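Local coordinates for foldase protein PrsA 2 (Bacillus anthracis, PDB 6VJ4) that catalyses the cis-trans isomerisation of peptidyl-proline bonds, helps secreted proteins to fold after their translocation across the membrane and is important for secretion of the protective antigen, at residues A[50-53]-A[54-57]; A[72-75]-A[76-80]; A[96-99]-A[100-103]; A[133-136]-A[137-140]; A[183-187]-A[188-192]. All coordinates share one frame; numbering follows the deposited sequence.

Each of the five contacts is local, and along the chain they run in series without nesting or crossing. Contact 1 spans successive turns inside helix 46-60. Contact 2 closes the turn between helix 64-70 and helix 76-95. These two touch: Lys57 NZ meets Glu76 OE1 in a salt bridge, and Ala56 packs on Phe79. Contact 3 starts helix 99-104 after helix 76-95, with nearest atoms about 19 Å from contact 1. Contacts 4 and 5 lie within the PpiC-type isomerase domain. Contact 4 starts helix 136-143 and contact 5 is the hairpin 183-192. They meet where Phe136 packs on Ile192, with centres 18 Å apart.

Contact 1 (A[50-53]-A[54-57]); sequences DKEV and QKAK
One turn of helix 46-60 carries a salt bridge between Glu52 and Lys55, three residues apart. Glu52 OE1 lies 3.4 Å from Lys55 NZ, and the hydrogen bond within this bridge is weak. Both side chains leave with CG anti to the backbone N. Glu52 then bends at chi2 (67°) and Lys55 at chi3 (66°). These bends bring the carboxylate and the ammonium together, the two chains crossing at a slant. The other oxygen, Glu52 OE2, has a stronger partner in Lys86 of helix 76-95, so the carboxylate is shared between two lysines.

Val53 and Lys57 lie side by side and point the same way. Val53 CG1 is 4.2 Å from Lys57 CE. The chain of Lys57 is extended beyond CG, and its NZ forms a salt bridge with Glu76. Val53 is buried and also packs on Ile83. Gln54 CG rests 3.2 Å from Asp50 O.

The N-H groups of Gln54, Lys55 and Lys57 bond to the carbonyls of Asp50, Lys51 and Val53. Ala56 N gives only weak bonds, to Glu52 O and Val53 O. This is the i to i+4 ladder of an alpha helix, with an i to i+3 salt bridge on its surface.

Contact 2 (A[72-75]-A[76-80]); sequences GLKD and EADFK
Asp78 OD2 accepts the backbone N-H of Lys74 at 3.1 Å, from N to OD2. The bond is fairly straight (162°) and uses the anti lone pair, the one away from OD1. Asp78 CG stands anti to its own N (chi1 -174°), which turns the carboxylate back over the residues before the helix. In the other direction, Asp78 N donates to Asp75 OD1 at 3.2 Å, meeting the oxygen nearly along its C-O axis. Asp75 CG sits between its backbone N and carbonyl carbon (chi1 53°), and this folds OD1 over the first turn. Phe79 N completes the turn with a bond to Asp75 O at 3.3 Å.

Asp75 is the N-cap of helix 76-95. Its carboxylate takes up an N-H that has no earlier turn to bond to, and the negative charge probably suits the positive end of the helix dipole. Three residues earlier, Gly72 has positive phi and ends helix 64-70 in a Schellman motif. One helix is thus closed and the next opened within a few residues.

Carbon atoms lie against the Asp78 carboxylate. Leu73 CD2 is 3.4 Å from Asp78 OD2, and Lys74 CG is equally close to the same oxygen. The other Leu73 methyl, CD1, meets Phe79 CD1 at 3.7 Å, at an oblique angle to the ring. Leu73 and Phe79 both also pack on Leu68 of helix 64-70, and the Phe79 ring stacks edge-to-face with Phe64. On helix 46-60, Ala56 touches Phe79.

Contact 3 (A[96-99]-A[100-103]); sequences SVTE and KDVK
Thr98 and Asp101 face each other across the first turn of helix 99-104 as a capping box, their side chains slanting past one another. Thr98 OG1 is placed between the backbone N and the carbonyl carbon (chi1 67°), where it accepts Asp101 N at 3.0 Å. In return, Asp101 OD2 accepts Thr98 N at 3.1 Å. This second bond is nearly straight at 175°, but the N-H comes from above the carboxylate plane, 38° out of it. Asp101 OD2 also has a long, weak ion pair with Arg219.

The backbone takes over after the cap. Val102 N bonds to Thr98 O at 3.0 Å, and Lys103 N bonds to Glu99 O at 2.9 Å.

Glu99 and Lys103 slant across each other. Their salt bridge is long, 3.7 Å from Glu99 OE2 to Lys103 NZ. Glu99 OE2 has a stronger partner in the hydroxyl of Tyr204, which ties the carboxylate to helix 204-220. Val102 also touches that helix, on Tyr204 and Ile211. The two buried valines cross at about a right angle, with Val97 CG1 3.9 Å from Val102 CG2.

Contact 4 (A[133-136]-A[137-140]); sequences GASF and EELA
Ser135 OG accepts the backbone N-H of Glu138, with 3.0 Å from OG to N and a nearly straight angle of 170°. The hydroxyl oxygen stands anti to its own backbone N. This torsion (chi1 170°) carries OG over the opening turn of helix 136-143, where the Glu138 N-H points at it. Glu138 CG lies against the same oxygen at 3.5 Å. Two backbone bonds follow: Leu139 N to Ser135 O at 3.0 Å, and Ala140 N to Phe136 O at 2.8 Å.

The Glu137 chain bends at chi2 and turns back towards Phe136. Its OE2 comes 3.6 Å from Phe136 CB, and the two side chains cross at about a right angle. The carboxylate plane is 31° from the ring plane. Lys194 holds Glu137 OE2 by a salt bridge, while Glu138 pairs with Lys141. Ala134 CB meets Leu139 CD1 at 4.2 Å.

Further out, Phe136, Leu139 and Ala140 pack on Ile115 of strand 110-117. Phe136 and Leu139 also touch Leu130 of helix 120-131. Gly133, with positive phi, ends that helix in a Schellman motif. A serine N-cap then starts the next helix of the PpiC-type domain.

Contact 5 (A[183-187]-A[188-192]); sequences PVQSP and NGYHI
Strands 184-186 and 189-192 run antiparallel as a hairpin, joined by a type I turn from Ser186 to Gly189. Val184 and His191 form a hydrogen-bonded pair, with N to O distances of 2.8 Å both ways. Ser186 N also bonds to Gly189 O at 2.8 Å. The return bond, from Gly189 N to Ser186 O, is 3.0 Å and closes the turn.

Ser186 OG meets His191 NE2 at 2.7 Å, at the edge of the ring and in its plane. Either atom could be the donor. The same hydroxyl accepts Asn188 N at 3.1 Å, so it links the turn to the imidazole. His191 ND1 is bonded to ND1 of His114, which fixes the ring at both nitrogens. The two histidines are consistent with the histidine pair of parvulin-type isomerases.

Gln185 and Tyr190 lie side by side in the non-hydrogen-bonded pair, their amide and ring planes 15° apart. Gln185 CB is 3.7 Å from Tyr190 CE1. Pro183 CG meets Ile192 CD1 at 3.8 Å.

Phe168 of helix 166-174 stacks edge-to-face with His191, and Val184 touches Ala171 there. Tyr190 and Pro183 pack on Ala123 of helix 120-131, while strand 110-117 bonds to Tyr190 and Ile192.

Contact 1 (A[50-53]-A[54-57])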
loop_
_atom_site.group_PDB
_atom_site.type_symbol
_atom_site.label_atom_id
_atom_site.label_comp_id
_atom_site.label_asym_id
_atom_site.label_seq_id
_atom_site.Cartn_x
_atom_site.Cartn_y
_atom_site.Cartn_z
ATOM N N ASP A 50 -26.581 -2.949 4.056
ATOM C CA ASP A 50 -27.556 -2.688 5.150
ATOM C C ASP A 50 -28.464 -3.910 5.328
ATOM O O ASP A 50 -28.763 -4.246 6.486
ATOM C CB ASP A 50 -28.349 -1.404 4.886
ATOM C CG ASP A 50 -27.501 -0.138 4.904
ATOM O OD1 ASP A 50 -26.372 -0.188 5.441
ATOM O OD2 ASP A 50 -27.972 0.889 4.372
ATOM N N LYS A 51 -28.865 -4.563 4.230
ATOM C CA LYS A 51 -29.742 -5.760 4.350
ATOM C C LYS A 51 -29.002 -6.861 5.117
ATOM O O LYS A 51 -29.642 -7.532 5.949
ATOM C CB LYS A 51 -30.201 -6.257 2.974
ATOM C CG LYS A 51 -30.922 -7.600 2.992
ATOM C CD LYS A 51 -31.726 -7.903 1.741
ATOM C CE LYS A 51 -32.958 -7.032 1.602
ATOM N NZ LYS A 51 -33.749 -7.382 0.398
ATOM N N GLU A 52 -27.703 -7.031 4.849
ATOM C CA GLU A 52 -26.911 -8.082 5.542
ATOM C C GLU A 52 -26.750 -7.680 7.014
ATOM O O GLU A 52 -26.761 -8.579 7.874
ATOM C CB GLU A 52 -25.560 -8.279 4.847
ATOM C CG GLU A 52 -24.797 -9.511 5.313
ATOM C CD GLU A 52 -25.431 -10.845 4.949
ATOM O OE1 GLU A 52 -26.369 -10.852 4.126
ATOM O OE2 GLU A 52 -24.986 -11.877 5.494
ATOM N N VAL A 53 -26.619 -6.375 7.282
ATOM C CA VAL A 53 -26.484 -5.863 8.682
ATOM C C VAL A 53 -27.787 -6.142 9.438
ATOM O O VAL A 53 -27.705 -6.610 10.589
ATOM C CB VAL A 53 -26.143 -4.359 8.726
ATOM C CG1 VAL A 53 -26.385 -3.767 10.107
ATOM C CG2 VAL A 53 -24.720 -4.072 8.263
ATOM N N GLN A 54 -28.936 -5.854 8.812
ATOM C CA GLN A 54 -30.266 -6.059 9.453
ATOM C C GLN A 54 -30.504 -7.550 9.710
ATOM O O GLN A 54 -31.140 -7.876 10.731
ATOM C CB GLN A 54 -31.385 -5.486 8.580
ATOM C CG GLN A 54 -31.306 -3.976 8.400
ATOM C CD GLN A 54 -31.380 -3.226 9.708
ATOM O OE1 GLN A 54 -31.838 -3.743 10.727
ATOM N NE2 GLN A 54 -30.936 -1.980 9.683
ATOM N N LYS A 55 -30.010 -8.414 8.820
ATOM C CA LYS A 55 -30.197 -9.878 8.985
ATOM C C LYS A 55 -29.488 -10.310 10.278
ATOM O O LYS A 55 -29.987 -11.233 10.945
ATOM C CB LYS A 55 -29.684 -10.607 7.737
ATOM C CG LYS A 55 -30.271 -11.993 7.509
ATOM C CD LYS A 55 -29.843 -12.641 6.206
ATOM C CE LYS A 55 -28.364 -12.958 6.147
ATOM N NZ LYS A 55 -28.021 -13.728 4.928
ATOM N N ALA A 56 -28.392 -9.630 10.632
ATOM C CA ALA A 56 -27.634 -9.944 11.868
ATOM C C ALA A 56 -28.357 -9.357 13.091
ATOM O O ALA A 56 -28.313 -10.002 14.161
ATOM C CB ALA A 56 -26.222 -9.421 11.757
ATOM N N LYS A 57 -29.000 -8.190 12.939
ATOM C CA LYS A 57 -29.723 -7.540 14.071
ATOM C C LYS A 57 -30.926 -8.391 14.487
ATOM O O LYS A 57 -31.088 -8.625 15.700
ATOM C CB LYS A 57 -30.186 -6.126 13.711
ATOM C CG LYS A 57 -29.093 -5.070 13.702
ATOM C CD LYS A 57 -29.631 -3.683 13.484
ATOM C CE LYS A 57 -28.551 -2.624 13.497
ATOM N NZ LYS A 57 -29.113 -1.280 13.235
#

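Contact 2 (A[72-75]-A[76-80])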
loop_
_atom_site.group_PDB
_atom_site.type_symbol
_atom_site.label_atom_id
_atom_site.label_comp_id
_atom_site.label_asym_id
_atom_site.label_seq_id
_atom_site.Cartn_x
_atom_site.Cartn_y
_atom_site.Cartn_z
ATOM N N GLY A 72 -15.255 -8.872 18.866
ATOM C CA GLY A 72 -14.101 -7.952 18.846
ATOM C C GLY A 72 -14.298 -6.831 17.843
ATOM O O GLY A 72 -13.336 -6.516 17.117
ATOM N N LEU A 73 -15.510 -6.265 17.806
ATOM C CA LEU A 73 -15.870 -5.141 16.898
ATOM C C LEU A 73 -16.066 -3.864 17.725
ATOM O O LEU A 73 -16.770 -3.924 18.752
ATOM C CB LEU A 73 -17.142 -5.520 16.132
ATOM C CG LEU A 73 -16.945 -6.509 14.983
ATOM C CD1 LEU A 73 -18.200 -7.334 14.742
ATOM C CD2 LEU A 73 -16.515 -5.787 13.714
ATOM N N LYS A 74 -15.478 -2.756 17.261
ATOM C CA LYS A 74 -15.524 -1.439 17.957
ATOM C C LYS A 74 -16.982 -1.029 18.199
ATOM O O LYS A 74 -17.374 -0.885 19.372
ATOM C CB LYS A 74 -14.846 -0.364 17.102
ATOM C CG LYS A 74 -13.487 -0.734 16.521
ATOM C CD LYS A 74 -12.316 -0.556 17.455
ATOM C CE LYS A 74 -11.029 -1.051 16.827
ATOM N NZ LYS A 74 -9.835 -0.593 17.573
ATOM N N ASP A 75 -17.732 -0.831 17.109
ATOM C CA ASP A 75 -19.160 -0.414 17.154
ATOM C C ASP A 75 -19.867 -0.938 15.896
ATOM O O ASP A 75 -19.253 -1.754 15.169
ATOM C CB ASP A 75 -19.276 1.106 17.317
ATOM C CG ASP A 75 -18.499 1.912 16.287
ATOM O OD1 ASP A 75 -17.952 1.300 15.346
ATOM O OD2 ASP A 75 -18.437 3.148 16.442
ATOM N N GLU A 76 -21.098 -0.482 15.644
ATOM C CA GLU A 76 -21.886 -0.964 14.475
ATOM C C GLU A 76 -21.232 -0.491 13.168
ATOM O O GLU A 76 -21.370 -1.205 12.159
ATOM C CB GLU A 76 -23.338 -0.500 14.580
ATOM C CG GLU A 76 -24.192 -0.925 13.400
ATOM C CD GLU A 76 -25.675 -0.644 13.560
ATOM O OE1 GLU A 76 -26.375 -0.596 12.530
ATOM O OE2 GLU A 76 -26.130 -0.493 14.714
ATOM N N ALA A 77 -20.556 0.661 13.190
ATOM C CA ALA A 77 -19.865 1.182 11.985
ATOM C C ALA A 77 -18.763 0.201 11.567
ATOM O O ALA A 77 -18.620 -0.040 10.349
ATOM C CB ALA A 77 -19.304 2.557 12.256
ATOM N N ASP A 78 -18.017 -0.333 12.543
ATOM C CA ASP A 78 -16.934 -1.321 12.286
ATOM C C ASP A 78 -17.558 -2.568 11.647
ATOM O O ASP A 78 -17.038 -3.021 10.610
ATOM C CB ASP A 78 -16.183 -1.671 13.575
ATOM C CG ASP A 78 -14.966 -2.564 13.380
ATOM O OD1 ASP A 78 -14.490 -2.670 12.230
ATOM O OD2 ASP A 78 -14.502 -3.148 14.383
ATOM N N PHE A 79 -18.645 -3.071 12.243
ATOM C CA PHE A 79 -19.373 -4.268 11.742
ATOM C C PHE A 79 -19.771 -4.052 10.273
ATOM O O PHE A 79 -19.430 -4.904 9.422
ATOM C CB PHE A 79 -20.572 -4.554 12.652
ATOM C CG PHE A 79 -21.432 -5.722 12.243
ATOM C CD1 PHE A 79 -20.934 -7.018 12.280
ATOM C CD2 PHE A 79 -22.758 -5.536 11.882
ATOM C CE1 PHE A 79 -21.729 -8.094 11.913
ATOM C CE2 PHE A 79 -23.555 -6.616 11.527
ATOM C CZ PHE A 79 -23.039 -7.892 11.542
ATOM N N LYS A 80 -20.448 -2.935 9.987
ATOM C CA LYS A 80 -20.899 -2.598 8.609
ATOM C C LYS A 80 -19.701 -2.650 7.652
ATOM O O LYS A 80 -19.828 -3.285 6.580
ATOM C CB LYS A 80 -21.573 -1.222 8.587
ATOM C CG LYS A 80 -22.119 -0.798 7.231
ATOM C CD LYS A 80 -22.811 0.547 7.221
ATOM C CE LYS A 80 -23.266 0.949 5.831
ATOM N NZ LYS A 80 -23.943 2.267 5.825
#

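Contact 3 (A[96-99]-A[100-103])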
loop_
_atom_site.group_PDB
_atom_site.type_symbol
_atom_site.label_atom_id
_atom_site.label_comp_id
_atom_site.label_asym_id
_atom_site.label_seq_id
_atom_site.Cartn_x
_atom_site.Cartn_y
_atom_site.Cartn_z
ATOM N N SER A 96 -13.741 -14.554 -9.792
ATOM C CA SER A 96 -12.437 -15.233 -10.033
ATOM C C SER A 96 -12.645 -16.507 -10.867
ATOM O O SER A 96 -11.659 -17.023 -11.426
ATOM C CB SER A 96 -11.752 -15.587 -8.739
ATOM O OG SER A 96 -12.354 -16.729 -8.142
ATOM N N VAL A 97 -13.875 -17.008 -10.928
ATOM C CA VAL A 97 -14.137 -18.280 -11.671
ATOM C C VAL A 97 -14.362 -17.936 -13.143
ATOM O O VAL A 97 -15.407 -17.328 -13.473
ATOM C CB VAL A 97 -15.308 -19.075 -11.069
ATOM C CG1 VAL A 97 -15.555 -20.373 -11.828
ATOM C CG2 VAL A 97 -15.086 -19.370 -9.590
ATOM N N THR A 98 -13.401 -18.308 -13.986
ATOM C CA THR A 98 -13.453 -18.017 -15.443
ATOM C C THR A 98 -14.043 -19.217 -16.186
ATOM O O THR A 98 -14.067 -20.319 -15.621
ATOM C CB THR A 98 -12.053 -17.708 -15.986
ATOM O OG1 THR A 98 -11.292 -18.912 -15.891
ATOM C CG2 THR A 98 -11.357 -16.587 -15.242
ATOM N N GLU A 99 -14.501 -18.998 -17.416
ATOM C CA GLU A 99 -15.037 -20.102 -18.244
ATOM C C GLU A 99 -13.939 -21.162 -18.383
ATOM O O GLU A 99 -14.283 -22.352 -18.399
ATOM C CB GLU A 99 -15.492 -19.576 -19.610
ATOM C CG GLU A 99 -16.154 -20.633 -20.488
ATOM C CD GLU A 99 -17.488 -21.177 -19.985
ATOM O OE1 GLU A 99 -18.084 -20.550 -19.079
ATOM O OE2 GLU A 99 -17.936 -22.222 -20.511
ATOM N N LYS A 100 -12.675 -20.731 -18.495
ATOM C CA LYS A 100 -11.543 -21.699 -18.584
ATOM C C LYS A 100 -11.482 -22.540 -17.299
ATOM O O LYS A 100 -11.283 -23.769 -17.402
ATOM C CB LYS A 100 -10.206 -20.991 -18.805
ATOM C CG LYS A 100 -8.990 -21.894 -18.636
ATOM C CD LYS A 100 -7.705 -21.334 -19.203
ATOM C CE LYS A 100 -6.518 -22.240 -18.942
ATOM N NZ LYS A 100 -6.746 -23.608 -19.468
ATOM N N ASP A 101 -11.656 -21.907 -16.136
ATOM C CA ASP A 101 -11.666 -22.658 -14.852
ATOM C C ASP A 101 -12.784 -23.705 -14.909
ATOM O O ASP A 101 -12.549 -24.847 -14.477
ATOM C CB ASP A 101 -11.892 -21.750 -13.641
ATOM C CG ASP A 101 -10.730 -20.827 -13.299
ATOM O OD1 ASP A 101 -9.580 -21.206 -13.573
ATOM O OD2 ASP A 101 -10.989 -19.726 -12.740
ATOM N N VAL A 102 -13.966 -23.322 -15.397
ATOM C CA VAL A 102 -15.083 -24.310 -15.454
ATOM C C VAL A 102 -14.682 -25.455 -16.394
ATOM O O VAL A 102 -14.792 -26.624 -15.975
ATOM C CB VAL A 102 -16.399 -23.632 -15.848
ATOM C CG1 VAL A 102 -17.534 -24.633 -16.025
ATOM C CG2 VAL A 102 -16.761 -22.577 -14.814
ATOM N N LYS A 103 -14.185 -25.131 -17.590
ATOM C CA LYS A 103 -13.785 -26.185 -18.554
ATOM C C LYS A 103 -12.670 -27.053 -17.959
ATOM O O LYS A 103 -12.703 -28.248 -18.204
ATOM C CB LYS A 103 -13.303 -25.592 -19.881
ATOM C CG LYS A 103 -14.366 -24.882 -20.699
ATOM C CD LYS A 103 -13.862 -24.452 -22.068
ATOM C CE LYS A 103 -14.861 -23.615 -22.835
ATOM N NZ LYS A 103 -16.164 -24.308 -22.975
#

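Contact 4 (A[133-136]-A[137-140])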
loop_
_atom_site.group_PDB
_atom_site.type_symbol
_atom_site.label_atom_id
_atom_site.label_comp_id
_atom_site.label_asym_id
_atom_site.label_seq_id
_atom_site.Cartn_x
_atom_site.Cartn_y
_atom_site.Cartn_z
ATOM N N GLY A 133 1.395 -58.440 -5.496
ATOM C CA GLY A 133 0.038 -58.929 -5.167
ATOM C C GLY A 133 -0.394 -58.624 -3.736
ATOM O O GLY A 133 -1.520 -59.006 -3.369
ATOM N N ALA A 134 0.473 -57.993 -2.947
ATOM C CA ALA A 134 0.098 -57.641 -1.561
ATOM C C ALA A 134 -1.238 -56.890 -1.542
ATOM O O ALA A 134 -1.516 -56.102 -2.483
ATOM C CB ALA A 134 1.195 -56.800 -0.947
ATOM N N SER A 135 -2.018 -57.068 -0.468
ATOM C CA SER A 135 -3.326 -56.377 -0.340
ATOM C C SER A 135 -3.154 -54.850 -0.218
ATOM O O SER A 135 -2.496 -54.398 0.757
ATOM C CB SER A 135 -4.091 -56.874 0.855
ATOM O OG SER A 135 -5.219 -56.030 1.086
ATOM N N PHE A 136 -3.744 -54.103 -1.151
ATOM C CA PHE A 136 -3.751 -52.618 -1.066
ATOM C C PHE A 136 -4.465 -52.170 0.218
ATOM O O PHE A 136 -3.950 -51.303 0.977
ATOM C CB PHE A 136 -4.416 -52.026 -2.308
ATOM C CG PHE A 136 -4.182 -50.553 -2.458
ATOM C CD1 PHE A 136 -4.806 -49.640 -1.621
ATOM C CD2 PHE A 136 -3.308 -50.079 -3.427
ATOM C CE1 PHE A 136 -4.556 -48.280 -1.744
ATOM C CE2 PHE A 136 -3.073 -48.720 -3.547
ATOM C CZ PHE A 136 -3.685 -47.831 -2.705
ATOM N N GLU A 137 -5.608 -52.788 0.497
ATOM C CA GLU A 137 -6.413 -52.357 1.670
ATOM C C GLU A 137 -5.634 -52.607 2.962
ATOM O O GLU A 137 -5.644 -51.725 3.859
ATOM C CB GLU A 137 -7.767 -53.060 1.608
ATOM C CG GLU A 137 -8.580 -52.653 0.371
ATOM C CD GLU A 137 -8.000 -52.946 -1.021
ATOM O OE1 GLU A 137 -7.531 -54.078 -1.254
ATOM O OE2 GLU A 137 -8.022 -52.024 -1.894
ATOM N N GLU A 138 -5.017 -53.776 3.093
ATOM C CA GLU A 138 -4.292 -54.071 4.354
ATOM C C GLU A 138 -3.058 -53.173 4.475
ATOM O O GLU A 138 -2.734 -52.753 5.626
ATOM C CB GLU A 138 -3.969 -55.566 4.456
ATOM C CG GLU A 138 -5.219 -56.414 4.603
ATOM C CD GLU A 138 -6.020 -56.120 5.861
ATOM O OE1 GLU A 138 -5.399 -55.874 6.911
ATOM O OE2 GLU A 138 -7.262 -56.079 5.781
ATOM N N LEU A 139 -2.339 -52.931 3.378
ATOM C CA LEU A 139 -1.162 -52.029 3.478
ATOM C C LEU A 139 -1.622 -50.615 3.819
ATOM O O LEU A 139 -0.911 -49.937 4.554
ATOM C CB LEU A 139 -0.363 -52.014 2.175
ATOM C CG LEU A 139 0.753 -53.023 2.041
ATOM C CD1 LEU A 139 1.345 -52.919 0.646
ATOM C CD2 LEU A 139 1.833 -52.812 3.109
ATOM N N ALA A 140 -2.775 -50.193 3.322
ATOM C CA ALA A 140 -3.259 -48.843 3.654
ATOM C C ALA A 140 -3.603 -48.783 5.144
ATOM O O ALA A 140 -3.264 -47.796 5.798
ATOM C CB ALA A 140 -4.457 -48.495 2.817
#

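Contact 5 (A[183-187]-A[188-192])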
loop_
_atom_site.group_PDB
_atom_site.type_symbol
_atom_site.label_atom_id
_atom_site.label_comp_id
_atom_site.label_asym_id
_atom_site.label_seq_id
_atom_site.Cartn_x
_atom_site.Cartn_y
_atom_site.Cartn_z
ATOM N N PRO A 183 5.033 -43.456 -6.866
ATOM C CA PRO A 183 4.877 -42.427 -5.843
ATOM C C PRO A 183 4.612 -41.061 -6.466
ATOM O O PRO A 183 5.294 -40.681 -7.424
ATOM C CB PRO A 183 6.223 -42.440 -5.102
ATOM C CG PRO A 183 6.708 -43.867 -5.321
ATOM C CD PRO A 183 6.329 -44.153 -6.757
ATOM N N VAL A 184 3.574 -40.415 -5.954
ATOM C CA VAL A 184 3.137 -39.072 -6.398
ATOM C C VAL A 184 3.401 -38.088 -5.271
ATOM O O VAL A 184 2.758 -38.220 -4.204
ATOM C CB VAL A 184 1.646 -39.088 -6.782
ATOM C CG1 VAL A 184 1.170 -37.703 -7.176
ATOM C CG2 VAL A 184 1.379 -40.109 -7.873
ATOM N N GLN A 185 4.266 -37.108 -5.528
ATOM C CA GLN A 185 4.565 -36.114 -4.479
ATOM C C GLN A 185 3.453 -35.076 -4.431
ATOM O O GLN A 185 2.969 -34.656 -5.509
ATOM C CB GLN A 185 5.905 -35.429 -4.717
ATOM C CG GLN A 185 6.346 -34.607 -3.518
ATOM C CD GLN A 185 7.646 -33.895 -3.778
ATOM O OE1 GLN A 185 7.898 -33.417 -4.882
ATOM N NE2 GLN A 185 8.464 -33.788 -2.746
ATOM N N SER A 186 3.017 -34.764 -3.220
ATOM C CA SER A 186 2.041 -33.668 -3.006
ATOM C C SER A 186 2.478 -32.933 -1.746
ATOM O O SER A 186 3.409 -33.368 -1.062
ATOM C CB SER A 186 0.627 -34.175 -2.887
ATOM O OG SER A 186 0.360 -34.561 -1.554
ATOM N N PRO A 187 1.861 -31.782 -1.406
ATOM C CA PRO A 187 2.224 -31.072 -0.185
ATOM C C PRO A 187 2.010 -31.941 1.065
ATOM O O PRO A 187 2.586 -31.643 2.079
ATOM C CB PRO A 187 1.298 -29.841 -0.188
ATOM C CG PRO A 187 0.920 -29.662 -1.646
ATOM C CD PRO A 187 0.850 -31.070 -2.203
ATOM N N ASN A 188 1.207 -33.001 0.939
ATOM C CA ASN A 188 0.861 -33.912 2.068
ATOM C C ASN A 188 1.916 -35.026 2.221
ATOM O O ASN A 188 1.980 -35.649 3.297
ATOM C CB ASN A 188 -0.538 -34.496 1.843
ATOM C CG ASN A 188 -1.586 -33.423 1.624
ATOM O OD1 ASN A 188 -2.432 -33.540 0.739
ATOM N ND2 ASN A 188 -1.503 -32.350 2.388
ATOM N N GLY A 189 2.733 -35.263 1.195
ATOM C CA GLY A 189 3.762 -36.323 1.264
ATOM C C GLY A 189 3.806 -37.094 -0.044
ATOM O O GLY A 189 3.699 -36.454 -1.090
ATOM N N TYR A 190 3.942 -38.424 0.013
ATOM C CA TYR A 190 3.965 -39.226 -1.230
ATOM C C TYR A 190 2.773 -40.165 -1.221
ATOM O O TYR A 190 2.556 -40.873 -0.203
ATOM C CB TYR A 190 5.251 -40.047 -1.366
ATOM C CG TYR A 190 6.458 -39.194 -1.602
ATOM C CD1 TYR A 190 6.826 -38.819 -2.882
ATOM C CD2 TYR A 190 7.210 -38.732 -0.532
ATOM C CE1 TYR A 190 7.932 -38.006 -3.099
ATOM C CE2 TYR A 190 8.313 -37.921 -0.733
ATOM C CZ TYR A 190 8.665 -37.548 -2.019
ATOM O OH TYR A 190 9.755 -36.747 -2.213
ATOM N N HIS A 191 2.074 -40.233 -2.359
ATOM C CA HIS A 191 0.871 -41.072 -2.465
ATOM C C HIS A 191 1.100 -42.224 -3.424
ATOM O O HIS A 191 1.783 -42.031 -4.444
ATOM C CB HIS A 191 -0.334 -40.310 -3.054
ATOM C CG HIS A 191 -0.689 -39.045 -2.369
ATOM N ND1 HIS A 191 -1.751 -38.963 -1.484
ATOM C CD2 HIS A 191 -0.146 -37.811 -2.431
ATOM C CE1 HIS A 191 -1.841 -37.739 -1.028
ATOM N NE2 HIS A 191 -0.865 -37.004 -1.585
ATOM N N ILE A 192 0.602 -43.386 -3.036
ATOM C CA ILE A 192 0.441 -44.490 -4.002
ATOM C C ILE A 192 -1.064 -44.507 -4.256
ATOM O O ILE A 192 -1.841 -44.651 -3.285
ATOM C CB ILE A 192 0.987 -45.819 -3.494
ATOM C CG1 ILE A 192 2.496 -45.727 -3.251
ATOM C CG2 ILE A 192 0.654 -46.913 -4.477
ATOM C CD1 ILE A 192 3.308 -45.422 -4.488
#